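PDB 6T2R: beta-glycosidase from Bacteroides caccae, which probably acts as a glycoside hydrolase family 16 endo-beta-galactosidase, cutting within mucin O-glycan chains to start their breakdown by gut bacteria. Local coordinates for residues Asp153-Gln158 / Gly177-Ile182; Gly121-Ile126 / Ile146-Asn151; Gly142-Met147 / Leu199-Asn204; Arg113-Gly118 / Glu185-Tyr190. All coordinates share one frame; numbering follows the deposited sequence.

Interaction 1: residues Asp153-Gln158 / Gly177-Ile182; sequences DSIVYQ and GNTIPI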
loop_
_atom_site.group_PDB
_atom_site.type_symbol
_atom_site.label_atom_id
_atom_site.label_comp_id
_atom_site.label_asym_id
_atom_site.label_seq_id
_atom_site.Cartn_x
_atom_site.Cartn_y
_atom_site.Cartn_z
ATOM N N ASP A 153 -4.809 -11.663 -11.994
ATOM C CA ASP A 153 -4.027 -12.723 -11.289
ATOM C C ASP A 153 -4.787 -13.162 -10.032
ATOM O O ASP A 153 -5.434 -12.346 -9.400
ATOM C CB ASP A 153 -2.621 -12.272 -10.869
ATOM C CG ASP A 153 -1.671 -11.826 -11.975
ATOM O OD1 ASP A 153 -1.939 -12.101 -13.140
ATOM O OD2 ASP A 153 -0.636 -11.209 -11.644
ATOM N N SER A 154 -4.675 -14.428 -9.668
ATOM C CA SER A 154 -5.118 -15.005 -8.381
ATOM C C SER A 154 -3.949 -15.013 -7.384
ATOM O O SER A 154 -3.985 -15.797 -6.401
ATOM C CB SER A 154 -5.628 -16.389 -8.625
ATOM O OG SER A 154 -4.529 -17.207 -9.010
ATOM N N ILE A 155 -2.921 -14.199 -7.641
ATOM C CA ILE A 155 -1.788 -13.996 -6.685
ATOM C C ILE A 155 -1.571 -12.496 -6.516
ATOM O O ILE A 155 -1.985 -11.746 -7.409
ATOM C CB ILE A 155 -0.513 -14.647 -7.216
ATOM C CG1 ILE A 155 -0.170 -14.052 -8.588
ATOM C CG2 ILE A 155 -0.646 -16.175 -7.191
ATOM C CD1 ILE A 155 1.273 -14.205 -9.026
ATOM N N VAL A 156 -0.900 -12.104 -5.436
ATOM C CA VAL A 156 -0.435 -10.707 -5.245
ATOM C C VAL A 156 1.069 -10.763 -5.017
ATOM O O VAL A 156 1.576 -11.808 -4.557
ATOM C CB VAL A 156 -1.134 -9.988 -4.081
ATOM C CG1 VAL A 156 -2.632 -9.871 -4.295
ATOM C CG2 VAL A 156 -0.802 -10.637 -2.747
ATOM N N TYR A 157 1.723 -9.655 -5.313
ATOM C CA TYR A 157 3.146 -9.395 -5.003
ATOM C C TYR A 157 3.194 -8.632 -3.682
ATOM O O TYR A 157 2.445 -7.644 -3.499
ATOM C CB TYR A 157 3.795 -8.611 -6.140
ATOM C CG TYR A 157 3.847 -9.342 -7.462
ATOM C CD1 TYR A 157 2.702 -9.537 -8.224
ATOM C CD2 TYR A 157 5.042 -9.804 -7.973
ATOM C CE1 TYR A 157 2.737 -10.197 -9.440
ATOM C CE2 TYR A 157 5.097 -10.456 -9.197
ATOM C CZ TYR A 157 3.942 -10.651 -9.930
ATOM O OH TYR A 157 3.986 -11.297 -11.122
ATOM N N GLN A 158 4.098 -9.051 -2.813
ATOM C CA GLN A 158 4.587 -8.212 -1.706
ATOM C C GLN A 158 6.093 -7.990 -1.940
ATOM O O GLN A 158 6.789 -8.964 -2.346
ATOM C CB GLN A 158 4.198 -8.889 -0.394
ATOM C CG GLN A 158 2.677 -9.044 -0.233
ATOM C CD GLN A 158 2.303 -9.618 1.116
ATOM O OE1 GLN A 158 2.595 -10.789 1.396
ATOM N NE2 GLN A 158 1.688 -8.798 1.965
ATOM N N GLY A 177 11.252 -9.706 -2.831
ATOM C CA GLY A 177 9.814 -9.861 -3.114
ATOM C C GLY A 177 9.369 -11.307 -3.244
ATOM O O GLY A 177 10.200 -12.180 -3.404
ATOM N N ASN A 178 8.077 -11.551 -3.099
ATOM C CA ASN A 178 7.508 -12.899 -3.302
ATOM C C ASN A 178 6.009 -12.766 -3.566
ATOM O O ASN A 178 5.368 -11.877 -2.995
ATOM C CB ASN A 178 7.806 -13.795 -2.091
ATOM C CG ASN A 178 7.748 -15.265 -2.439
ATOM O OD1 ASN A 178 8.291 -15.647 -3.445
ATOM N ND2 ASN A 178 7.102 -16.078 -1.619
ATOM N N THR A 179 5.465 -13.687 -4.349
ATOM C CA THR A 179 4.018 -13.813 -4.613
ATOM C C THR A 179 3.412 -14.855 -3.690
ATOM O O THR A 179 4.123 -15.702 -3.173
ATOM C CB THR A 179 3.717 -14.181 -6.067
ATOM O OG1 THR A 179 4.247 -15.488 -6.226
ATOM C CG2 THR A 179 4.310 -13.224 -7.066
ATOM N N ILE A 180 2.130 -14.694 -3.434
ATOM C CA ILE A 180 1.303 -15.622 -2.636
ATOM C C ILE A 180 -0.105 -15.595 -3.232
ATOM O O ILE A 180 -0.554 -14.571 -3.755
ATOM C CB ILE A 180 1.375 -15.249 -1.143
ATOM C CG1 ILE A 180 0.632 -16.267 -0.279
ATOM C CG2 ILE A 180 0.899 -13.828 -0.881
ATOM C CD1 ILE A 180 1.147 -16.365 1.125
ATOM N N PRO A 181 -0.788 -16.752 -3.305
ATOM C CA PRO A 181 -2.139 -16.796 -3.849
ATOM C C PRO A 181 -3.100 -16.043 -2.930
ATOM O O PRO A 181 -2.851 -16.017 -1.711
ATOM C CB PRO A 181 -2.513 -18.297 -3.914
ATOM C CG PRO A 181 -1.181 -19.034 -3.752
ATOM C CD PRO A 181 -0.282 -18.092 -2.969
ATOM N N ILE A 182 -4.180 -15.550 -3.540
ATOM C CA ILE A 182 -5.339 -14.938 -2.838
ATOM C C ILE A 182 -6.641 -15.620 -3.279
ATOM O O ILE A 182 -6.640 -16.347 -4.276
ATOM C CB ILE A 182 -5.374 -13.417 -3.107
ATOM C CG1 ILE A 182 -5.583 -13.107 -4.586
ATOM C CG2 ILE A 182 -4.107 -12.741 -2.575
ATOM C CD1 ILE A 182 -6.048 -11.702 -4.831
#

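Interaction 2: residues Gly121-Ile126 / Ile146-Asn151; sequences GAWPAI and IMERLN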
loop_
_atom_site.group_PDB
_atom_site.type_symbol
_atom_site.label_atom_id
_atom_site.label_comp_id
_atom_site.label_asym_id
_atom_site.label_seq_id
_atom_site.Cartn_x
_atom_site.Cartn_y
_atom_site.Cartn_z
ATOM N N GLY A 121 -4.690 -4.471 -17.327
ATOM C CA GLY A 121 -3.997 -3.186 -17.116
ATOM C C GLY A 121 -4.203 -2.603 -15.740
ATOM O O GLY A 121 -3.551 -1.605 -15.426
ATOM N N ALA A 122 -5.034 -3.220 -14.910
ATOM C CA ALA A 122 -5.200 -2.773 -13.507
ATOM C C ALA A 122 -4.098 -3.390 -12.610
ATOM O O ALA A 122 -3.719 -4.584 -12.796
ATOM C CB ALA A 122 -6.598 -3.089 -13.036
ATOM N N TRP A 123 -3.587 -2.578 -11.679
ATOM C CA TRP A 123 -2.603 -2.980 -10.641
ATOM C C TRP A 123 -2.805 -2.097 -9.420
ATOM O O TRP A 123 -1.955 -1.277 -9.061
ATOM C CB TRP A 123 -1.172 -2.947 -11.185
ATOM C CG TRP A 123 -0.703 -1.664 -11.788
ATOM C CD1 TRP A 123 -1.343 -0.896 -12.717
ATOM C CD2 TRP A 123 0.579 -1.047 -11.578
ATOM N NE1 TRP A 123 -0.559 0.167 -13.071
ATOM C CE2 TRP A 123 0.628 0.106 -12.383
ATOM C CE3 TRP A 123 1.669 -1.330 -10.759
ATOM C CZ2 TRP A 123 1.716 0.977 -12.392
ATOM C CZ3 TRP A 123 2.753 -0.469 -10.769
ATOM C CH2 TRP A 123 2.770 0.666 -11.580
ATOM N N PRO A 124 -3.951 -2.275 -8.725
ATOM C CA PRO A 124 -4.177 -1.625 -7.432
ATOM C C PRO A 124 -3.087 -2.014 -6.421
ATOM O O PRO A 124 -2.645 -3.130 -6.467
ATOM C CB PRO A 124 -5.517 -2.193 -6.972
ATOM C CG PRO A 124 -5.561 -3.540 -7.688
ATOM C CD PRO A 124 -5.021 -3.228 -9.060
ATOM N N ALA A 125 -2.665 -1.067 -5.590
ATOM C CA ALA A 125 -1.548 -1.240 -4.645
ATOM C C ALA A 125 -1.933 -0.750 -3.255
ATOM O O ALA A 125 -2.774 0.170 -3.121
ATOM C CB ALA A 125 -0.308 -0.526 -5.146
ATOM N N ILE A 126 -1.309 -1.346 -2.243
ATOM C CA ILE A 126 -1.324 -0.889 -0.823
ATOM C C ILE A 126 0.139 -0.830 -0.402
ATOM O O ILE A 126 0.834 -1.849 -0.513
ATOM C CB ILE A 126 -2.137 -1.865 0.050
ATOM C CG1 ILE A 126 -3.576 -1.999 -0.455
ATOM C CG2 ILE A 126 -2.063 -1.460 1.511
ATOM C CD1 ILE A 126 -4.387 -3.145 0.126
ATOM N N ILE A 146 2.810 -3.531 0.377
ATOM C CA ILE A 146 1.989 -4.517 1.147
ATOM C C ILE A 146 1.113 -5.323 0.178
ATOM O O ILE A 146 0.857 -6.508 0.448
ATOM C CB ILE A 146 1.172 -3.785 2.219
ATOM C CG1 ILE A 146 2.084 -2.914 3.089
ATOM C CG2 ILE A 146 0.357 -4.783 3.021
ATOM C CD1 ILE A 146 1.401 -1.969 4.063
ATOM N N MET A 147 0.694 -4.735 -0.951
ATOM C CA MET A 147 -0.108 -5.459 -1.976
ATOM C C MET A 147 0.051 -4.792 -3.347
ATOM O O MET A 147 -0.085 -3.566 -3.443
ATOM C CB MET A 147 -1.578 -5.449 -1.549
ATOM C CG MET A 147 -2.493 -6.372 -2.320
ATOM S SD MET A 147 -2.916 -5.772 -3.964
ATOM C CE MET A 147 -3.893 -4.321 -3.544
ATOM N N GLU A 148 0.310 -5.601 -4.368
ATOM C CA GLU A 148 0.149 -5.270 -5.799
ATOM C C GLU A 148 -0.556 -6.444 -6.469
ATOM O O GLU A 148 -0.135 -7.556 -6.224
ATOM C CB GLU A 148 1.531 -5.010 -6.357
ATOM C CG GLU A 148 2.224 -3.926 -5.562
ATOM C CD GLU A 148 3.330 -3.269 -6.313
ATOM O OE1 GLU A 148 4.500 -3.720 -6.109
ATOM O OE2 GLU A 148 3.017 -2.358 -7.099
ATOM N N ARG A 149 -1.669 -6.206 -7.157
ATOM C CA ARG A 149 -2.401 -7.260 -7.910
ATOM C C ARG A 149 -2.539 -6.821 -9.380
ATOM O O ARG A 149 -3.253 -5.840 -9.694
ATOM C CB ARG A 149 -3.729 -7.592 -7.228
ATOM C CG ARG A 149 -4.217 -9.009 -7.512
ATOM C CD ARG A 149 -4.600 -9.274 -8.965
ATOM N NE ARG A 149 -5.826 -8.552 -9.205
ATOM C CZ ARG A 149 -7.047 -9.072 -9.075
ATOM N NH1 ARG A 149 -7.220 -10.355 -8.825
ATOM N NH2 ARG A 149 -8.103 -8.294 -9.212
ATOM N N LEU A 150 -1.886 -7.582 -10.244
ATOM C CA LEU A 150 -1.792 -7.346 -11.708
ATOM C C LEU A 150 -2.967 -8.013 -12.427
ATOM O O LEU A 150 -3.173 -9.241 -12.260
ATOM C CB LEU A 150 -0.476 -7.954 -12.210
ATOM C CG LEU A 150 0.736 -7.022 -12.287
ATOM C CD1 LEU A 150 0.794 -6.060 -11.116
ATOM C CD2 LEU A 150 2.022 -7.821 -12.375
ATOM N N ASN A 151 -3.646 -7.259 -13.283
ATOM C CA ASN A 151 -4.526 -7.854 -14.315
ATOM C C ASN A 151 -5.608 -8.672 -13.604
ATOM O O ASN A 151 -6.313 -8.102 -12.751
ATOM C CB ASN A 151 -3.674 -8.628 -15.335
ATOM C CG ASN A 151 -2.786 -7.676 -16.105
ATOM O OD1 ASN A 151 -3.285 -6.732 -16.726
ATOM N ND2 ASN A 151 -1.479 -7.876 -16.035
#

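Interaction 3: residues Gly142-Met147 / Leu199-Asn204; sequences GEVDIM and LVFHVN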
loop_
_atom_site.group_PDB
_atom_site.type_symbol
_atom_site.label_atom_id
_atom_site.label_comp_id
_atom_site.label_asym_id
_atom_site.label_seq_id
_atom_site.Cartn_x
_atom_site.Cartn_y
_atom_site.Cartn_z
ATOM N N GLY A 142 13.569 4.000 1.159
ATOM C CA GLY A 142 12.855 2.715 1.169
ATOM C C GLY A 142 11.420 2.828 0.672
ATOM O O GLY A 142 10.829 3.937 0.694
ATOM N N GLU A 143 10.864 1.689 0.286
ATOM C CA GLU A 143 9.461 1.513 -0.150
ATOM C C GLU A 143 9.028 0.109 0.286
ATOM O O GLU A 143 9.852 -0.844 0.178
ATOM C CB GLU A 143 9.338 1.666 -1.670
ATOM C CG GLU A 143 7.894 1.607 -2.188
ATOM C CD GLU A 143 7.793 1.404 -3.692
ATOM O OE1 GLU A 143 6.935 0.653 -4.141
ATOM O OE2 GLU A 143 8.594 2.001 -4.407
ATOM N N VAL A 144 7.804 -0.002 0.799
ATOM C CA VAL A 144 7.210 -1.279 1.254
ATOM C C VAL A 144 5.882 -1.455 0.523
ATOM O O VAL A 144 4.952 -0.690 0.758
ATOM C CB VAL A 144 7.038 -1.282 2.775
ATOM C CG1 VAL A 144 6.371 -2.562 3.265
ATOM C CG2 VAL A 144 8.368 -1.065 3.477
ATOM N N ASP A 145 5.822 -2.446 -0.342
ATOM C CA ASP A 145 4.603 -2.798 -1.109
ATOM C C ASP A 145 3.874 -3.883 -0.323
ATOM O O ASP A 145 4.317 -5.031 -0.341
ATOM C CB ASP A 145 5.026 -3.193 -2.527
ATOM C CG ASP A 145 5.730 -2.053 -3.247
ATOM O OD1 ASP A 145 5.513 -0.890 -2.845
ATOM O OD2 ASP A 145 6.484 -2.331 -4.191
ATOM N N ILE A 146 2.810 -3.531 0.377
ATOM C CA ILE A 146 1.989 -4.517 1.147
ATOM C C ILE A 146 1.113 -5.323 0.178
ATOM O O ILE A 146 0.857 -6.508 0.448
ATOM C CB ILE A 146 1.172 -3.785 2.219
ATOM C CG1 ILE A 146 2.084 -2.914 3.089
ATOM C CG2 ILE A 146 0.357 -4.783 3.021
ATOM C CD1 ILE A 146 1.401 -1.969 4.063
ATOM N N MET A 147 0.694 -4.735 -0.951
ATOM C CA MET A 147 -0.108 -5.459 -1.976
ATOM C C MET A 147 0.051 -4.792 -3.347
ATOM O O MET A 147 -0.085 -3.566 -3.443
ATOM C CB MET A 147 -1.578 -5.449 -1.549
ATOM C CG MET A 147 -2.493 -6.372 -2.320
ATOM S SD MET A 147 -2.916 -5.772 -3.964
ATOM C CE MET A 147 -3.893 -4.321 -3.544
ATOM N N LEU A 199 11.366 -7.260 8.075
ATOM C CA LEU A 199 9.944 -7.058 7.738
ATOM C C LEU A 199 9.343 -8.446 7.497
ATOM O O LEU A 199 10.034 -9.258 6.883
ATOM C CB LEU A 199 9.795 -6.174 6.498
ATOM C CG LEU A 199 10.467 -4.801 6.516
ATOM C CD1 LEU A 199 10.048 -4.006 5.268
ATOM C CD2 LEU A 199 10.167 -4.020 7.794
ATOM N N VAL A 200 8.111 -8.692 7.952
ATOM C CA VAL A 200 7.378 -9.970 7.694
ATOM C C VAL A 200 6.039 -9.640 7.029
ATOM O O VAL A 200 5.255 -8.891 7.645
ATOM C CB VAL A 200 7.134 -10.775 8.977
ATOM C CG1 VAL A 200 6.486 -12.106 8.644
ATOM C CG2 VAL A 200 8.411 -10.958 9.809
ATOM N N PHE A 201 5.823 -10.190 5.824
ATOM C CA PHE A 201 4.627 -9.973 4.970
ATOM C C PHE A 201 3.646 -11.122 5.156
ATOM O O PHE A 201 4.080 -12.270 5.187
ATOM C CB PHE A 201 5.043 -9.848 3.510
ATOM C CG PHE A 201 5.801 -8.578 3.209
ATOM C CD1 PHE A 201 5.142 -7.397 2.873
ATOM C CD2 PHE A 201 7.179 -8.560 3.262
ATOM C CE1 PHE A 201 5.849 -6.229 2.599
ATOM C CE2 PHE A 201 7.886 -7.398 2.980
ATOM C CZ PHE A 201 7.231 -6.243 2.635
ATOM N N HIS A 202 2.370 -10.792 5.285
ATOM C CA HIS A 202 1.270 -11.753 5.499
ATOM C C HIS A 202 0.166 -11.408 4.517
ATOM O O HIS A 202 -0.009 -10.222 4.209
ATOM C CB HIS A 202 0.732 -11.710 6.942
ATOM C CG HIS A 202 1.725 -12.112 7.975
ATOM N ND1 HIS A 202 2.455 -11.185 8.694
ATOM C CD2 HIS A 202 2.143 -13.338 8.381
ATOM C CE1 HIS A 202 3.253 -11.829 9.534
ATOM N NE2 HIS A 202 3.092 -13.166 9.346
ATOM N N VAL A 203 -0.488 -12.450 4.018
ATOM C CA VAL A 203 -1.834 -12.398 3.392
ATOM C C VAL A 203 -2.735 -13.354 4.195
ATOM O O VAL A 203 -2.316 -14.519 4.396
ATOM C CB VAL A 203 -1.733 -12.771 1.902
ATOM C CG1 VAL A 203 -3.087 -12.845 1.264
ATOM C CG2 VAL A 203 -0.853 -11.789 1.147
ATOM N N ASN A 204 -3.884 -12.856 4.673
ATOM C CA ASN A 204 -4.833 -13.569 5.571
ATOM C C ASN A 204 -4.095 -14.240 6.734
ATOM O O ASN A 204 -4.467 -15.330 7.073
ATOM C CB ASN A 204 -5.654 -14.571 4.743
ATOM C CG ASN A 204 -6.348 -13.866 3.597
ATOM O OD1 ASN A 204 -6.840 -12.759 3.783
ATOM N ND2 ASN A 204 -6.351 -14.448 2.411
#

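Interaction 4: residues Arg113-Gly118 / Glu185-Tyr190; sequences RARLHG and EDFNVY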
loop_
_atom_site.group_PDB
_atom_site.type_symbol
_atom_site.label_atom_id
_atom_site.label_comp_id
_atom_site.label_asym_id
_atom_site.label_seq_id
_atom_site.Cartn_x
_atom_site.Cartn_y
_atom_site.Cartn_z
ATOM N N ARG A 113 -7.873 -4.643 4.732
ATOM C CA ARG A 113 -8.802 -5.680 4.225
ATOM C C ARG A 113 -9.518 -5.105 2.997
ATOM O O ARG A 113 -10.167 -4.021 3.098
ATOM C CB ARG A 113 -9.723 -6.166 5.350
ATOM C CG ARG A 113 -10.755 -7.171 4.856
ATOM C CD ARG A 113 -11.623 -7.712 5.973
ATOM N NE ARG A 113 -12.256 -8.970 5.594
ATOM C CZ ARG A 113 -13.551 -9.115 5.294
ATOM N NH1 ARG A 113 -14.366 -8.074 5.271
ATOM N NH2 ARG A 113 -14.010 -10.297 4.950
ATOM N N ALA A 114 -9.406 -5.795 1.866
ATOM C CA ALA A 114 -9.795 -5.256 0.552
ATOM C C ALA A 114 -10.271 -6.394 -0.323
ATOM O O ALA A 114 -9.704 -7.524 -0.230
ATOM C CB ALA A 114 -8.625 -4.556 -0.109
ATOM N N ARG A 115 -11.231 -6.065 -1.186
ATOM C CA ARG A 115 -11.730 -6.962 -2.245
ATOM C C ARG A 115 -11.350 -6.333 -3.585
ATOM O O ARG A 115 -11.618 -5.153 -3.758
ATOM C CB ARG A 115 -13.230 -7.190 -2.052
ATOM C CG ARG A 115 -13.853 -8.056 -3.144
ATOM C CD ARG A 115 -15.163 -8.735 -2.748
ATOM N NE ARG A 115 -16.137 -7.712 -2.465
ATOM C CZ ARG A 115 -17.213 -7.843 -1.694
ATOM N NH1 ARG A 115 -17.487 -8.972 -1.077
ATOM N NH2 ARG A 115 -17.993 -6.804 -1.489
ATOM N N LEU A 116 -10.753 -7.113 -4.487
ATOM C CA LEU A 116 -10.243 -6.650 -5.804
ATOM C C LEU A 116 -11.123 -7.223 -6.905
ATOM O O LEU A 116 -11.787 -8.231 -6.619
ATOM C CB LEU A 116 -8.789 -7.117 -5.971
ATOM C CG LEU A 116 -7.843 -6.705 -4.844
ATOM C CD1 LEU A 116 -6.412 -7.117 -5.129
ATOM C CD2 LEU A 116 -7.908 -5.198 -4.590
ATOM N N HIS A 117 -11.018 -6.633 -8.105
ATOM C CA HIS A 117 -11.763 -6.996 -9.341
ATOM C C HIS A 117 -10.797 -7.037 -10.535
ATOM O O HIS A 117 -10.149 -6.025 -10.784
ATOM C CB HIS A 117 -12.940 -6.033 -9.550
ATOM C CG HIS A 117 -13.886 -6.011 -8.395
ATOM N ND1 HIS A 117 -14.980 -6.867 -8.316
ATOM C CD2 HIS A 117 -13.873 -5.296 -7.248
ATOM C CE1 HIS A 117 -15.586 -6.690 -7.158
ATOM N NE2 HIS A 117 -14.933 -5.717 -6.478
ATOM N N GLY A 118 -10.699 -8.182 -11.229
ATOM C CA GLY A 118 -9.875 -8.364 -12.435
ATOM C C GLY A 118 -10.201 -7.328 -13.499
ATOM O O GLY A 118 -11.361 -6.998 -13.662
ATOM N N GLU A 185 -11.902 -13.257 -5.670
ATOM C CA GLU A 185 -13.298 -12.745 -5.681
ATOM C C GLU A 185 -13.692 -12.351 -4.244
ATOM O O GLU A 185 -14.734 -11.732 -4.095
ATOM C CB GLU A 185 -14.255 -13.760 -6.345
ATOM C CG GLU A 185 -13.910 -14.178 -7.805
ATOM C CD GLU A 185 -13.337 -13.170 -8.828
ATOM O OE1 GLU A 185 -13.783 -11.996 -8.899
ATOM O OE2 GLU A 185 -12.429 -13.561 -9.606
ATOM N N ASP A 186 -12.867 -12.626 -3.233
ATOM C CA ASP A 186 -13.200 -12.337 -1.807
ATOM C C ASP A 186 -12.370 -11.180 -1.232
ATOM O O ASP A 186 -11.367 -10.753 -1.843
ATOM C CB ASP A 186 -12.957 -13.569 -0.914
ATOM C CG ASP A 186 -13.782 -14.787 -1.308
ATOM O OD1 ASP A 186 -14.721 -14.609 -2.059
ATOM O OD2 ASP A 186 -13.457 -15.897 -0.876
ATOM N N PHE A 187 -12.751 -10.735 -0.041
ATOM C CA PHE A 187 -11.891 -9.881 0.798
ATOM C C PHE A 187 -10.675 -10.710 1.220
ATOM O O PHE A 187 -10.793 -11.915 1.512
ATOM C CB PHE A 187 -12.615 -9.343 2.033
ATOM C CG PHE A 187 -13.565 -8.209 1.743
ATOM C CD1 PHE A 187 -13.096 -6.900 1.646
ATOM C CD2 PHE A 187 -14.927 -8.434 1.608
ATOM C CE1 PHE A 187 -13.957 -5.855 1.357
ATOM C CE2 PHE A 187 -15.780 -7.378 1.347
ATOM C CZ PHE A 187 -15.300 -6.099 1.193
ATOM N N ASN A 188 -9.514 -10.067 1.255
ATOM C CA ASN A 188 -8.281 -10.676 1.784
ATOM C C ASN A 188 -7.659 -9.621 2.681
ATOM O O ASN A 188 -7.906 -8.416 2.453
ATOM C CB ASN A 188 -7.378 -11.100 0.645
ATOM C CG ASN A 188 -8.009 -12.124 -0.276
ATOM O OD1 ASN A 188 -7.878 -13.309 -0.036
ATOM N ND2 ASN A 188 -8.617 -11.686 -1.375
ATOM N N VAL A 189 -6.866 -10.045 3.646
ATOM C CA VAL A 189 -6.157 -9.118 4.575
ATOM C C VAL A 189 -4.663 -9.078 4.214
ATOM O O VAL A 189 -3.980 -10.087 4.446
ATOM C CB VAL A 189 -6.362 -9.539 6.035
ATOM C CG1 VAL A 189 -5.678 -8.553 6.987
ATOM C CG2 VAL A 189 -7.854 -9.666 6.357
ATOM N N TYR A 190 -4.191 -7.941 3.701
ATOM C CA TYR A 190 -2.775 -7.685 3.343
ATOM C C TYR A 190 -2.083 -7.018 4.522
ATOM O O TYR A 190 -2.608 -6.002 5.030
ATOM C CB TYR A 190 -2.722 -6.895 2.030
ATOM C CG TYR A 190 -3.516 -7.563 0.929
ATOM C CD1 TYR A 190 -2.984 -8.626 0.224
ATOM C CD2 TYR A 190 -4.827 -7.195 0.653
ATOM C CE1 TYR A 190 -3.709 -9.272 -0.760
ATOM C CE2 TYR A 190 -5.573 -7.826 -0.327
ATOM C CZ TYR A 190 -5.002 -8.860 -1.045
ATOM O OH TYR A 190 -5.712 -9.488 -2.029
HETATM O O HOH W 1 -8.253 -8.887 -2.029
HETATM O O HOH W 2 -10.372 -9.880 -3.868
#

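Interaction 1: residues Asp153-Gln158 / Gly177-Ile182
The methyl CG2 of Thr179 sits on one face of the Tyr157 ring, 3.6 Å from the ring centroid and 15° off the normal, a clear CH-pi contact. The threonine's chi1 of 66° leaves CG2 beside its own backbone N, where it meets both that ring and Ile155 CD1, 3.7 Å away. On the other face of the sheet, Val156 CG1 packs against Ile182 CG2 at 3.7 Å, the two side chains crossing nearly at right angles. Paired backbone bonds join Val156 with Ile180 and Gln158 with Asn178. At the far end Ile182 N reaches Ser154 O over 2.9 Å.

Farther out, Trp240 meets Tyr157 edge-to-face, and the Gln158 amide bonds to Ile146 O, His202 O and Asn208 ND2. This is an antiparallel strand pair with alternating hydrogen-bonded and non-hydrogen-bonded positions, part of the beta-jelly-roll sandwich of family 16 glycosidases.

Interaction 2: residues Gly121-Ile126 / Ile146-Asn151
Met147 folds back against Ile126 and Pro124. Its CB lies 4.0 Å from Ile126 CB. With CG opposite the backbone N (chi1 -168°), the chain leaves toward Tyr190, whose ring packs on CG, then bends at both following torsions. That bend brings SD to 3.6 Å from Pro124 O and turns the methyl CE back, 3.4 Å from the same Pro124 O and 3.9 Å from Ile126 CG1.

The backbone beneath is irregular. Ile146 and Met147 both face Ile126 in a classic beta bulge: Met147 N gives a good bond to Ile126 O, while Ile146 N adds a weak, bent one to the same oxygen. Toward the other end Trp123 CB touches Leu150 CD1, and the side chain of Asn151 takes over from the backbone, its OD1 accepting Gly121 N at 2.7 Å in a nearly straight bond.

Glu148 shares its sheet face with Ala125, its carboxylate lying alongside the Trp123 ring, with OE2 4.0 Å from CE3. The sequence from Glu143 to Glu148 fits the ExDxxE signature of bulged family 16 enzymes; in relatives the first glutamate is the nucleophile and the last the acid/base. The extra residue of the bulge brings Asp145 and Glu148 to one face despite their odd spacing, so here backbone hydrogen bonding probably sets the layout of the acids that probably form the active site.

Interaction 3: residues Gly142-Met147 / Leu199-Asn204
Phe201, Val144 and Leu199 meet in the hydrophobic interior of the beta sandwich, where strands 143-145 and 198-203 face each other across the layers of the jelly roll. Their axes lie 10.1 Å apart, with directions only 23° from parallel. At that separation no hydrogen bond passes between them, and side chains alone make the contact.

Val144 points straight at the opposing strand and divides its two methyls between two partners. CG2 meets Leu199 CD1 tip to tip at 3.8 Å. CG1, held opposite the backbone N by a chi1 of 177°, crosses to the outer end of the Phe201 ring, 3.8 Å from CE1. Leu199 reaches inward as an extended chain, so it is the far methyl that touches.

Phe201 buries the most surface here. The ring ends beside the corner where the chain turns at Ile146, whose CA lies at its edge. Beyond the two strands, Phe209 meets the Phe201 ring with nearly parallel planes, Phe224 lies against both Val144 and Leu199, and Val192 and Val160 fill in around them. The acids Glu143 and Asp145 send their carboxylates away from this core, so strand 143-145 has an apolar inner side and an acidic outer one. Even so, a polar atom of the backbone borders the core: Asp145 O approaches Phe201 CE1 obliquely, at 3.5 Å.

Interaction 4: residues Arg113-Gly118 / Glu185-Tyr190
Phe187 stands between Arg113 and Arg115, its ring held between two arginine side chains on one face of an antiparallel strand pair in the beta sandwich. The Arg113 guanidinium lies nearly parallel to the ring, the planes 19° apart, but is centred over Phe187 CB; only its NH1 reaches over the ring face, toward the rim, 3.6 Å from Phe187 CG. On the opposite face the contact is aliphatic: Arg115 CB makes a CH-pi contact, 3.7 Å from the ring centroid. Both arginines leave their strand with CG opposite the backbone N, but Arg113 stays extended whereas Arg115 bends at chi3 (62°). That bend brings Arg115 CZ to 3.4 Å from Phe187 CE2, with the guanidinium plane at 42° to the ring. Salt bridges to Asp256 and Glu254, on strand 251-263, steady Arg113 and Arg115 respectively.

Ala114 and Asn188 exchange backbone bonds in both directions between these positions. On their side of the sheet a water joins the strands: it donates to Ala114 O at 2.7 Å, accepts from Asn188 ND2 (also bonded to Asn183 O) at 2.9 Å, and lies in the plane of the Tyr190 ring, 2.6 Å from OH.

Going from the N terminus, 113-118 opens the longest loop, closed by interaction 4 at 185-190. Inside it, interaction 2 brings 146-151 back to 121-126. Interaction 3 starts at 142-147, sharing Ile146 and Met147 with interaction 2, and closes at 199-204, beyond the end of interaction 4, so these two cross. Interaction 1 follows interaction 2 in series and is nested within both 3 and 4. Interactions 1, 2 and 4 each join neighbouring chain segments edge to edge, whereas 3 spans the sandwich core. Tyr190 links several of them, touching Val156, Ile182 and Met147, while Asn204 bonds to Asn188 and Val189 where interactions 3 and 4 adjoin.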